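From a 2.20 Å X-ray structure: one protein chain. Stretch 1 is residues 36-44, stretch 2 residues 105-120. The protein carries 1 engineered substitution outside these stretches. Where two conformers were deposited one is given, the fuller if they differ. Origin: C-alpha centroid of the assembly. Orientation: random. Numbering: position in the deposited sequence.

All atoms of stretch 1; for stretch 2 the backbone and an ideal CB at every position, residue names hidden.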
# COMPACT_ATOMS: atom_id res chain seq x y z
N ILE A 36 -11.76 11.67 -2.30
CA ILE A 36 -11.22 10.32 -2.24
C ILE A 36 -12.05 9.49 -3.21
O ILE A 36 -13.28 9.44 -3.08
CB ILE A 36 -11.29 9.74 -0.79
CG1 ILE A 36 -10.16 10.31 0.06
CG2 ILE A 36 -11.23 8.22 -0.79
CD1 ILE A 36 -10.36 10.11 1.55
N SER A 37 -11.39 8.88 -4.19
CA SER A 37 -12.08 7.99 -5.12
C SER A 37 -11.84 6.55 -4.69
O SER A 37 -10.74 6.02 -4.84
CB SER A 37 -11.62 8.23 -6.56
OG SER A 37 -11.55 9.62 -6.84
N ILE A 38 -12.88 5.91 -4.20
CA ILE A 38 -12.80 4.57 -3.71
C ILE A 38 -12.88 3.52 -4.80
O ILE A 38 -13.81 3.50 -5.53
CB ILE A 38 -13.87 4.30 -2.66
CG1 ILE A 38 -13.72 5.25 -1.50
CG2 ILE A 38 -13.78 2.92 -2.16
CD1 ILE A 38 -14.90 5.41 -0.76
N PHE A 39 -11.90 2.64 -4.86
CA PHE A 39 -11.85 1.61 -5.88
C PHE A 39 -12.66 0.40 -5.48
O PHE A 39 -12.80 0.16 -4.35
CB PHE A 39 -10.41 1.24 -6.21
CG PHE A 39 -9.79 2.16 -7.20
CD1 PHE A 39 -9.59 1.77 -8.49
CD2 PHE A 39 -9.43 3.43 -6.86
CE1 PHE A 39 -9.06 2.62 -9.38
CE2 PHE A 39 -8.91 4.25 -7.77
CZ PHE A 39 -8.72 3.85 -9.02
N GLU A 40 -13.14 -0.40 -6.40
CA GLU A 40 -13.86 0.00 -7.58
C GLU A 40 -15.24 -0.64 -7.61
O GLU A 40 -15.48 -1.59 -6.91
CB GLU A 40 -13.09 -0.48 -8.78
CG GLU A 40 -12.61 -1.87 -8.61
CD GLU A 40 -13.47 -2.87 -9.28
OE1 GLU A 40 -13.51 -4.00 -8.84
OE2 GLU A 40 -14.11 -2.52 -10.27
N TYR A 41 -16.13 -0.10 -8.43
CA TYR A 41 -17.25 -0.83 -8.98
C TYR A 41 -17.03 -1.13 -10.43
O TYR A 41 -16.55 -0.31 -11.14
CB TYR A 41 -18.53 -0.03 -8.86
CG TYR A 41 -19.06 0.15 -7.47
CD1 TYR A 41 -18.58 1.13 -6.65
CD2 TYR A 41 -20.07 -0.65 -6.98
CE1 TYR A 41 -19.05 1.30 -5.43
CE2 TYR A 41 -20.56 -0.49 -5.77
CZ TYR A 41 -20.05 0.49 -4.99
OH TYR A 41 -20.51 0.68 -3.73
N HIS A 42 -17.38 -2.32 -10.88
CA HIS A 42 -17.18 -2.65 -12.26
C HIS A 42 -18.46 -2.93 -13.02
O HIS A 42 -19.48 -3.21 -12.45
CB HIS A 42 -16.16 -3.77 -12.43
CG HIS A 42 -16.36 -4.92 -11.50
ND1 HIS A 42 -15.91 -4.92 -10.21
CD2 HIS A 42 -17.00 -6.09 -11.67
CE1 HIS A 42 -16.27 -6.04 -9.62
NE2 HIS A 42 -16.93 -6.76 -10.49
N ILE A 43 -18.38 -2.84 -14.34
CA ILE A 43 -19.56 -2.84 -15.19
C ILE A 43 -19.75 -4.16 -15.95
O ILE A 43 -18.79 -4.90 -16.20
CB ILE A 43 -19.56 -1.63 -16.18
CG1 ILE A 43 -18.45 -1.77 -17.23
CG2 ILE A 43 -19.40 -0.33 -15.41
CD1 ILE A 43 -18.55 -0.79 -18.38
N ALA A 44 -21.00 -4.44 -16.29
CA ALA A 44 -21.36 -5.58 -17.13
C ALA A 44 -21.62 -5.06 -18.55
O ALA A 44 -21.84 -3.86 -18.73
CB ALA A 44 -22.60 -6.28 -16.56
N UNK A 105 -28.12 5.88 -9.48
CA UNK A 105 -28.72 5.07 -8.41
C UNK A 105 -27.68 4.66 -7.37
O UNK A 105 -28.00 4.59 -6.19
CB UNK A 105 -29.39 3.82 -9.00
N UNK A 106 -26.45 4.41 -7.82
CA UNK A 106 -25.34 4.10 -6.94
C UNK A 106 -24.98 5.26 -6.01
O UNK A 106 -24.87 5.07 -4.81
CB UNK A 106 -24.12 3.71 -7.77
N UNK A 107 -24.79 6.46 -6.57
CA UNK A 107 -24.36 7.61 -5.77
C UNK A 107 -25.45 8.18 -4.85
O UNK A 107 -25.14 8.73 -3.79
CB UNK A 107 -23.87 8.72 -6.71
N UNK A 108 -26.71 8.04 -5.26
CA UNK A 108 -27.83 8.53 -4.46
C UNK A 108 -28.15 7.60 -3.29
O UNK A 108 -28.36 8.06 -2.17
CB UNK A 108 -29.07 8.70 -5.34
N UNK A 109 -28.19 6.29 -3.56
CA UNK A 109 -28.46 5.28 -2.53
C UNK A 109 -27.32 5.22 -1.51
O UNK A 109 -27.56 5.36 -0.31
CB UNK A 109 -28.66 3.91 -3.17
N UNK A 110 -26.10 5.04 -2.00
CA UNK A 110 -24.93 4.85 -1.13
C UNK A 110 -24.41 6.14 -0.51
O UNK A 110 -23.69 6.10 0.49
CB UNK A 110 -23.80 4.19 -1.92
N UNK A 111 -24.77 7.28 -1.08
CA UNK A 111 -24.40 8.58 -0.49
C UNK A 111 -23.04 9.14 -0.89
O UNK A 111 -22.42 9.88 -0.13
CB UNK A 111 -24.43 8.46 1.03
N UNK A 112 -22.59 8.79 -2.09
CA UNK A 112 -21.36 9.37 -2.64
C UNK A 112 -21.60 10.81 -3.07
O UNK A 112 -22.73 11.19 -3.36
CB UNK A 112 -20.85 8.54 -3.82
N UNK A 113 -20.54 11.61 -3.10
CA UNK A 113 -20.62 12.98 -3.60
C UNK A 113 -20.38 13.12 -5.09
O UNK A 113 -20.38 14.23 -5.62
CB UNK A 113 -19.61 13.85 -2.85
N UNK A 114 -20.17 11.99 -5.77
CA UNK A 114 -19.86 12.00 -7.20
C UNK A 114 -19.17 10.73 -7.64
O UNK A 114 -19.16 9.73 -6.91
CB UNK A 114 -18.98 13.21 -7.55
N UNK A 115 -18.60 10.75 -8.84
CA UNK A 115 -17.87 9.59 -9.36
C UNK A 115 -16.50 9.90 -9.94
O UNK A 115 -16.15 11.06 -10.19
CB UNK A 115 -18.71 8.91 -10.44
N UNK A 116 -15.75 8.83 -10.14
CA UNK A 116 -14.52 8.85 -10.92
C UNK A 116 -14.66 7.75 -11.95
O UNK A 116 -14.73 6.57 -11.59
CB UNK A 116 -13.28 8.66 -10.05
N UNK A 117 -14.77 8.13 -13.21
CA UNK A 117 -14.81 7.14 -14.27
C UNK A 117 -13.36 6.71 -14.52
O UNK A 117 -12.50 7.55 -14.82
CB UNK A 117 -15.47 7.69 -15.54
N UNK A 118 -13.10 5.42 -14.35
CA UNK A 118 -11.79 4.86 -14.63
C UNK A 118 -11.98 3.77 -15.67
O UNK A 118 -11.89 2.58 -15.38
CB UNK A 118 -11.12 4.32 -13.36
N UNK A 119 -12.28 4.19 -16.90
CA UNK A 119 -12.38 3.25 -18.00
C UNK A 119 -11.04 3.24 -18.73
O UNK A 119 -10.60 4.26 -19.26
CB UNK A 119 -13.53 3.61 -18.94
N UNK A 120 -10.40 2.08 -18.73
CA UNK A 120 -9.13 1.93 -19.40
C UNK A 120 -9.24 1.00 -20.59
O UNK A 120 -10.18 0.19 -20.67
CB UNK A 120 -8.07 1.42 -18.42

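Position 105 lies in a helix that begins earlier in the chain, and its ideal CB has nothing of stretch 1 within 5.5 Å. Many residues would do. It is Asp105, whose backbone O accepts bonds from the N and OG1 of a residue one turn on.

Position 106 points its CA-to-CB bond toward stretch 1. The CB itself touches nothing, but the ring of Tyr41 lies ahead with a face open to it. A branched aliphatic chain long enough to cross the gap would suit, and so might methionine. The residue is Leu106. It packs over one face of the ring: CD2 sits 3.8 Å from the centroid of the Tyr41 ring, 9° off the normal, a CH-pi contact. Leu106 CD1 also comes to 3.6 Å from Tyr41 CE2.

Positions 107, 108 and 109 are helical and out of reach of stretch 1, which sets no preference there. They are Val107, Ser108 and Thr109. Thr109 OG1 gives its hydrogen to Asp105 O at 2.7 Å.

Position 110 again points toward stretch 1, with its ideal CB 5.1 Å from Tyr41 OH. A long chain could run past that hydroxyl, and a polar one could answer it. Arg110 runs its chain past the hydroxyl: Arg110 CD lies 4.1 Å from Tyr41 OH, with no hydrogen bond between the two residues.

Position 111 has a phi of 87° just after the helix. A CB here would jam against the carbonyl O of the residue before. That alone calls for glycine, and it is Gly111.

Position 112 points toward stretch 1, but the CB is still distant. Ile38 and Tyr41 lie beyond it, so a large side chain is needed to reach them. An aromatic or a long aliphatic chain would suit. Tyr112 spans the gap. Its CE1 is 3.9 Å from Ile38 CD1, which lies at the edge of the Tyr112 ring. Its OH is 3.8 Å from Tyr41 CE1, near the plane of that ring.

Position 113 is out of reach and is Gly113. Position 114 has phi 158° and psi -167°, where a CB would strike the preceding carbonyl O; it is Gly114. Position 115 starts away from stretch 1, which sets no preference here. It is Val115.

Position 116 points toward Ser37, with its ideal CB 3.8 Å from Ser37 OG. A small polar residue, serine or threonine, could meet that hydroxyl. Thr116 does so: OG1 is hydrogen-bonded to Ser37 OG at 2.8 Å, and either may be the donor.

Position 117 is out of reach and is Ile117. Position 118 points toward stretch 1, with its ideal CB 4.8 Å from Phe39 CE1. A polar or apolar chain could border the ring edge. Asp118 places OD2 3.4 Å from Phe39 CE1, near the ring plane.

Position 119 starts sideways, so only a large chain would approach Ile43. Phe119 does: CZ lies 4.1 Å from Ile43 CD1. Position 120 has no contact with stretch 1 and is Glu120.

Stretch 2 (105-120) DLVSTRGYGGVTIDFE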
# COMPACT_ATOMS: atom_id res chain seq x y z
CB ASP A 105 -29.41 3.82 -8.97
CG ASP A 105 -30.68 4.15 -9.74
OD1 ASP A 105 -31.17 3.25 -10.47
OD2 ASP A 105 -31.19 5.28 -9.64
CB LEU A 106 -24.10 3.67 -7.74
CG LEU A 106 -23.05 2.87 -6.97
CD1 LEU A 106 -23.40 1.39 -7.00
CD2 LEU A 106 -21.67 3.11 -7.56
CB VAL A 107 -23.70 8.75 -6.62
CG1 VAL A 107 -22.42 8.24 -7.24
CG2 VAL A 107 -24.64 9.29 -7.69
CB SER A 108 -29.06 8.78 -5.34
OG SER A 108 -29.28 7.71 -6.24
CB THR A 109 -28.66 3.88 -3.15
OG1 THR A 109 -29.68 3.95 -4.16
CG2 THR A 109 -29.07 2.86 -2.09
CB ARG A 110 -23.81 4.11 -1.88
CG ARG A 110 -24.19 2.71 -2.37
CD ARG A 110 -23.71 1.61 -1.42
NE ARG A 110 -24.54 1.49 -0.21
CZ ARG A 110 -24.20 1.96 0.99
NH1 ARG A 110 -25.03 1.79 2.02
NH2 ARG A 110 -23.05 2.59 1.17
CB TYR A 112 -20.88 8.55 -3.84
CG TYR A 112 -20.17 7.26 -3.50
CD1 TYR A 112 -18.86 7.27 -3.01
CD2 TYR A 112 -20.80 6.03 -3.69
CE1 TYR A 112 -18.19 6.08 -2.72
CE2 TYR A 112 -20.14 4.83 -3.40
CZ TYR A 112 -18.83 4.88 -2.92
OH TYR A 112 -18.17 3.71 -2.62
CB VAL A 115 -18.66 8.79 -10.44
CG1 VAL A 115 -19.87 8.10 -9.85
CG2 VAL A 115 -19.03 9.67 -11.61
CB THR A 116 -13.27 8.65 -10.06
OG1 THR A 116 -13.20 9.71 -9.10
CG2 THR A 116 -12.00 8.69 -10.92
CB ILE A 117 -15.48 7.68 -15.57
CG1 ILE A 117 -16.98 7.94 -15.35
CG2 ILE A 117 -15.28 6.72 -16.72
CD1 ILE A 117 -17.82 6.68 -15.03
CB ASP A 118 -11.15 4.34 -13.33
CG ASP A 118 -9.74 3.77 -13.55
OD1 ASP A 118 -9.07 4.16 -14.52
OD2 ASP A 118 -9.31 2.93 -12.73
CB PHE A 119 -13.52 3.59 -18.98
CG PHE A 119 -14.91 3.41 -18.41
CD1 PHE A 119 -15.12 2.80 -17.18
CD2 PHE A 119 -16.02 3.83 -19.14
CE1 PHE A 119 -16.40 2.63 -16.66
CE2 PHE A 119 -17.32 3.66 -18.64
CZ PHE A 119 -17.51 3.06 -17.40
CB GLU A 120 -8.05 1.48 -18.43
CG GLU A 120 -7.67 2.55 -17.43
CD GLU A 120 -6.60 2.11 -16.45
OE1 GLU A 120 -5.68 1.36 -16.86
OE2 GLU A 120 -6.69 2.51 -15.28
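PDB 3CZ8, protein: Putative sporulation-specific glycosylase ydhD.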